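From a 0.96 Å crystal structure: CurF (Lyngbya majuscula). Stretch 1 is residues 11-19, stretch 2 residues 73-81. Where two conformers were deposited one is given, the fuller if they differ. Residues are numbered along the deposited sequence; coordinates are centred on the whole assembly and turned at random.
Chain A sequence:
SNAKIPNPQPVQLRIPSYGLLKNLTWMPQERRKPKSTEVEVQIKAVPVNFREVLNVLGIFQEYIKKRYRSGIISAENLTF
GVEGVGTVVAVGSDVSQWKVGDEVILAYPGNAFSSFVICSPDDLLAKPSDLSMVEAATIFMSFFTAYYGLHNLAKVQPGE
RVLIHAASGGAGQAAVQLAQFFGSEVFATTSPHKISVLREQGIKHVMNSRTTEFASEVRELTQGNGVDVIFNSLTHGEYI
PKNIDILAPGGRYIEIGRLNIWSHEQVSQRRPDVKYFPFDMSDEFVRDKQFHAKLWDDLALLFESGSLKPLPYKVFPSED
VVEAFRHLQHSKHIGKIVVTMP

Stretch 1 11-19: VQLRIPSYG
Stretch 2, residues 73-81: ISAENLTFG

Stretch 1 begins as a strand, residues 11-14, and continues as irregular chain to Gly19; stretch 2 is loop except for a 3-10 segment at 75-77. They run in opposite directions: Arg14 CA lies 5.9 Å from Thr79 CA. Pro16 CA is 4.9 Å from Glu76 CA. Ser17 CA is 5.2 Å from Ala75 CA. No direct backbone-to-backbone hydrogen bond joins them; one arginine and three waters supply the polar links, and 591 Å² is buried.

Ile73 stays at the margin. Ser74 (phi/psi -171/153, chi1 p) points away, and its O accepts a 3.0 Å hydrogen bond from Asn77 N that helps close the turn. Ala75 (-56/-43) points toward stretch 1, its CB over one face of the Tyr18 ring (chi1 m, chi2 -57°), 3.7 Å from the ring centroid and 16° off the normal, a CH-pi contact. A small methyl suits this close approach, since Ala75 CB is also 3.8 Å from Ser17 CA.

Glu76 (-71/-10, chi1 p, chi2 t) contributes mainly backbone. Its CA approaches Ile15 O at 3.4 Å, with a nearly straight 173° angle at H. Its O receives two hydrogen bonds from Arg14, from NH2 at 2.9 Å and NE at 3.2 Å, lying at the guanidinium edge where the N-H groups point. Arg14 curls to reach it (-144/168, chi1-chi3 all m, chi4 -79°), while its NH1 donates to Gln12 OE1 at 2.9 Å. Water 3 also bridges, donating to Ile15 O (3.2 Å) and Glu76 O (2.9 Å).

Asn77 (-101/-11, chi1 m) turns away. Leu78 (-66/132, chi1 t, chi2 p) follows, its N bonded to Ala75 O at 3.1 Å. Its CD2 lies 3.9 Å from Tyr18 CE1, at the ring edge, and 4.3 Å from Ile15 CD1 (Ile15 chi1 p, chi2 t), so branched aliphatic chains fill the space. Water 2 accepts from Ile15 N at 2.9 Å and donates to Leu78 O at 2.7 Å, bridging the backbones.

Thr79 (-112/168, chi1 p) brings CG2 to 3.5 Å from Gln12 OE1, while its OG1 bonds elsewhere in the structure. Phe80 (-132/157, chi1 m, chi2 -86°) points toward stretch 1: its CD2 lies 4.1 Å from Leu13 CD2 (Leu13 chi1 t, chi2 p) and its CZ 4.2 Å from Ile15 CG2, a broad apolar ring suited to this buried site. Water 1 accepts from Phe80 N (2.9 Å) and donates to Leu13 O (2.7 Å). Gly81 (109/86) ends the stretch with backbone angles that call for glycine.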

# COMPACT_ATOMS: atom_id res chain seq x y z
N VAL A 11 -12.05 -9.72 -18.97
CA VAL A 11 -11.35 -8.50 -19.36
C VAL A 11 -10.13 -8.28 -18.45
O VAL A 11 -9.97 -8.93 -17.41
CB VAL A 11 -12.27 -7.26 -19.34
CG1 VAL A 11 -13.31 -7.31 -20.45
CG2 VAL A 11 -12.94 -7.08 -17.98
N GLN A 12 -9.29 -7.34 -18.86
CA GLN A 12 -8.11 -6.94 -18.08
C GLN A 12 -7.88 -5.44 -18.32
O GLN A 12 -7.97 -4.98 -19.46
CB GLN A 12 -6.88 -7.74 -18.48
CG GLN A 12 -5.62 -7.34 -17.71
CD GLN A 12 -4.49 -8.31 -17.98
OE1 GLN A 12 -3.79 -8.20 -19.00
NE2 GLN A 12 -4.33 -9.27 -17.10
N LEU A 13 -7.56 -4.71 -17.25
CA LEU A 13 -7.34 -3.26 -17.37
C LEU A 13 -5.97 -3.02 -18.01
O LEU A 13 -4.95 -3.55 -17.58
CB LEU A 13 -7.39 -2.65 -15.96
CG LEU A 13 -7.44 -1.12 -15.93
CD1 LEU A 13 -8.73 -0.61 -16.50
CD2 LEU A 13 -7.29 -0.66 -14.47
N ARG A 14 -5.97 -2.19 -19.07
CA ARG A 14 -4.78 -1.93 -19.85
C ARG A 14 -4.76 -0.47 -20.30
O ARG A 14 -5.77 0.22 -20.20
CB ARG A 14 -4.73 -2.87 -21.08
CG ARG A 14 -4.70 -4.36 -20.73
CD ARG A 14 -3.37 -4.83 -20.16
NE ARG A 14 -2.38 -5.08 -21.23
CZ ARG A 14 -2.39 -6.20 -21.96
NH1 ARG A 14 -3.17 -7.22 -21.66
NH2 ARG A 14 -1.58 -6.31 -23.01
N ILE A 15 -3.62 -0.05 -20.82
CA ILE A 15 -3.47 1.26 -21.45
C ILE A 15 -2.76 1.10 -22.80
O ILE A 15 -1.94 0.20 -22.96
CB ILE A 15 -2.69 2.26 -20.57
CG1 ILE A 15 -1.33 1.71 -20.15
CG2 ILE A 15 -3.52 2.68 -19.37
CD1 ILE A 15 -0.45 2.71 -19.43
N PRO A 16 -3.00 2.04 -23.72
CA PRO A 16 -2.29 2.01 -25.00
C PRO A 16 -0.95 2.73 -24.95
O PRO A 16 -0.10 2.52 -25.83
CB PRO A 16 -3.25 2.75 -25.93
CG PRO A 16 -3.96 3.72 -25.05
CD PRO A 16 -4.16 2.96 -23.77
N SER A 17 -0.78 3.61 -23.97
CA SER A 17 0.34 4.56 -23.93
C SER A 17 0.22 5.25 -22.57
O SER A 17 -0.84 5.18 -21.92
CB SER A 17 0.26 5.59 -25.05
OG SER A 17 -0.98 6.27 -25.03
N TYR A 18 1.27 5.95 -22.17
CA TYR A 18 1.30 6.68 -20.90
C TYR A 18 0.81 8.11 -21.06
O TYR A 18 0.94 8.72 -22.14
CB TYR A 18 2.73 6.73 -20.37
CG TYR A 18 3.28 5.38 -19.98
CD1 TYR A 18 2.63 4.61 -19.05
CD2 TYR A 18 4.45 4.87 -20.53
CE1 TYR A 18 3.12 3.36 -18.67
CE2 TYR A 18 4.95 3.61 -20.16
CZ TYR A 18 4.26 2.86 -19.22
OH TYR A 18 4.70 1.61 -18.80
N GLY A 19 0.25 8.65 -19.98
CA GLY A 19 0.03 10.08 -19.84
C GLY A 19 -1.33 10.54 -19.39
O GLY A 19 -1.45 11.66 -18.86
N ILE A 73 8.65 -5.27 -21.18
CA ILE A 73 8.37 -3.90 -20.71
C ILE A 73 7.91 -2.98 -21.84
O ILE A 73 8.69 -2.69 -22.76
CB ILE A 73 9.61 -3.33 -19.99
CG1 ILE A 73 9.94 -4.16 -18.74
CG2 ILE A 73 9.43 -1.87 -19.63
CD1 ILE A 73 11.22 -3.76 -18.03
N SER A 74 6.67 -2.51 -21.74
CA SER A 74 6.06 -1.52 -22.65
C SER A 74 4.73 -1.08 -22.08
O SER A 74 4.09 -1.86 -21.38
CB SER A 74 5.82 -2.10 -24.04
OG SER A 74 4.73 -3.00 -24.01
N ALA A 75 4.28 0.13 -22.40
CA ALA A 75 3.01 0.61 -21.88
C ALA A 75 1.88 -0.34 -22.21
O ALA A 75 1.01 -0.59 -21.37
CB ALA A 75 2.68 2.00 -22.42
N GLU A 76 1.85 -0.83 -23.45
CA GLU A 76 0.72 -1.65 -23.88
C GLU A 76 0.68 -3.02 -23.22
O GLU A 76 -0.33 -3.73 -23.33
CB GLU A 76 0.69 -1.77 -25.40
CG GLU A 76 1.87 -2.55 -25.98
CD GLU A 76 1.86 -2.55 -27.49
OE1 GLU A 76 1.36 -1.57 -28.07
OE2 GLU A 76 2.34 -3.52 -28.11
N ASN A 77 1.76 -3.39 -22.52
CA ASN A 77 1.82 -4.65 -21.79
C ASN A 77 1.58 -4.48 -20.29
O ASN A 77 1.48 -5.48 -19.57
CB ASN A 77 3.18 -5.33 -22.01
CG ASN A 77 3.37 -5.79 -23.44
OD1 ASN A 77 2.45 -5.77 -24.25
ND2 ASN A 77 4.60 -6.22 -23.73
N LEU A 78 1.56 -3.24 -19.79
CA LEU A 78 1.43 -3.00 -18.35
C LEU A 78 0.07 -3.45 -17.82
O LEU A 78 -0.97 -3.10 -18.39
CB LEU A 78 1.62 -1.50 -18.08
CG LEU A 78 1.63 -1.08 -16.60
CD1 LEU A 78 2.80 -1.65 -15.83
CD2 LEU A 78 1.64 0.43 -16.50
N THR A 79 0.10 -4.19 -16.71
CA THR A 79 -1.11 -4.54 -15.99
C THR A 79 -1.13 -3.81 -14.63
O THR A 79 -0.13 -3.24 -14.20
CB THR A 79 -1.26 -6.07 -15.81
OG1 THR A 79 -0.19 -6.57 -15.01
CG2 THR A 79 -1.24 -6.80 -17.12
N PHE A 80 -2.30 -3.87 -14.00
CA PHE A 80 -2.55 -3.16 -12.75
C PHE A 80 -3.18 -4.11 -11.75
O PHE A 80 -3.83 -5.08 -12.12
CB PHE A 80 -3.49 -1.96 -13.00
CG PHE A 80 -2.98 -1.03 -14.06
CD1 PHE A 80 -2.10 -0.02 -13.74
CD2 PHE A 80 -3.32 -1.21 -15.40
CE1 PHE A 80 -1.56 0.79 -14.72
CE2 PHE A 80 -2.79 -0.39 -16.38
CZ PHE A 80 -1.93 0.62 -16.05
N GLY A 81 -3.03 -3.75 -10.48
CA GLY A 81 -3.63 -4.50 -9.38
C GLY A 81 -2.54 -5.23 -8.61
O GLY A 81 -2.24 -6.41 -8.89
O HOH W 1 -4.54 -5.07 -15.33
O HOH W 2 -1.48 -2.02 -20.82
O HOH W 3 -2.81 -2.59 -24.16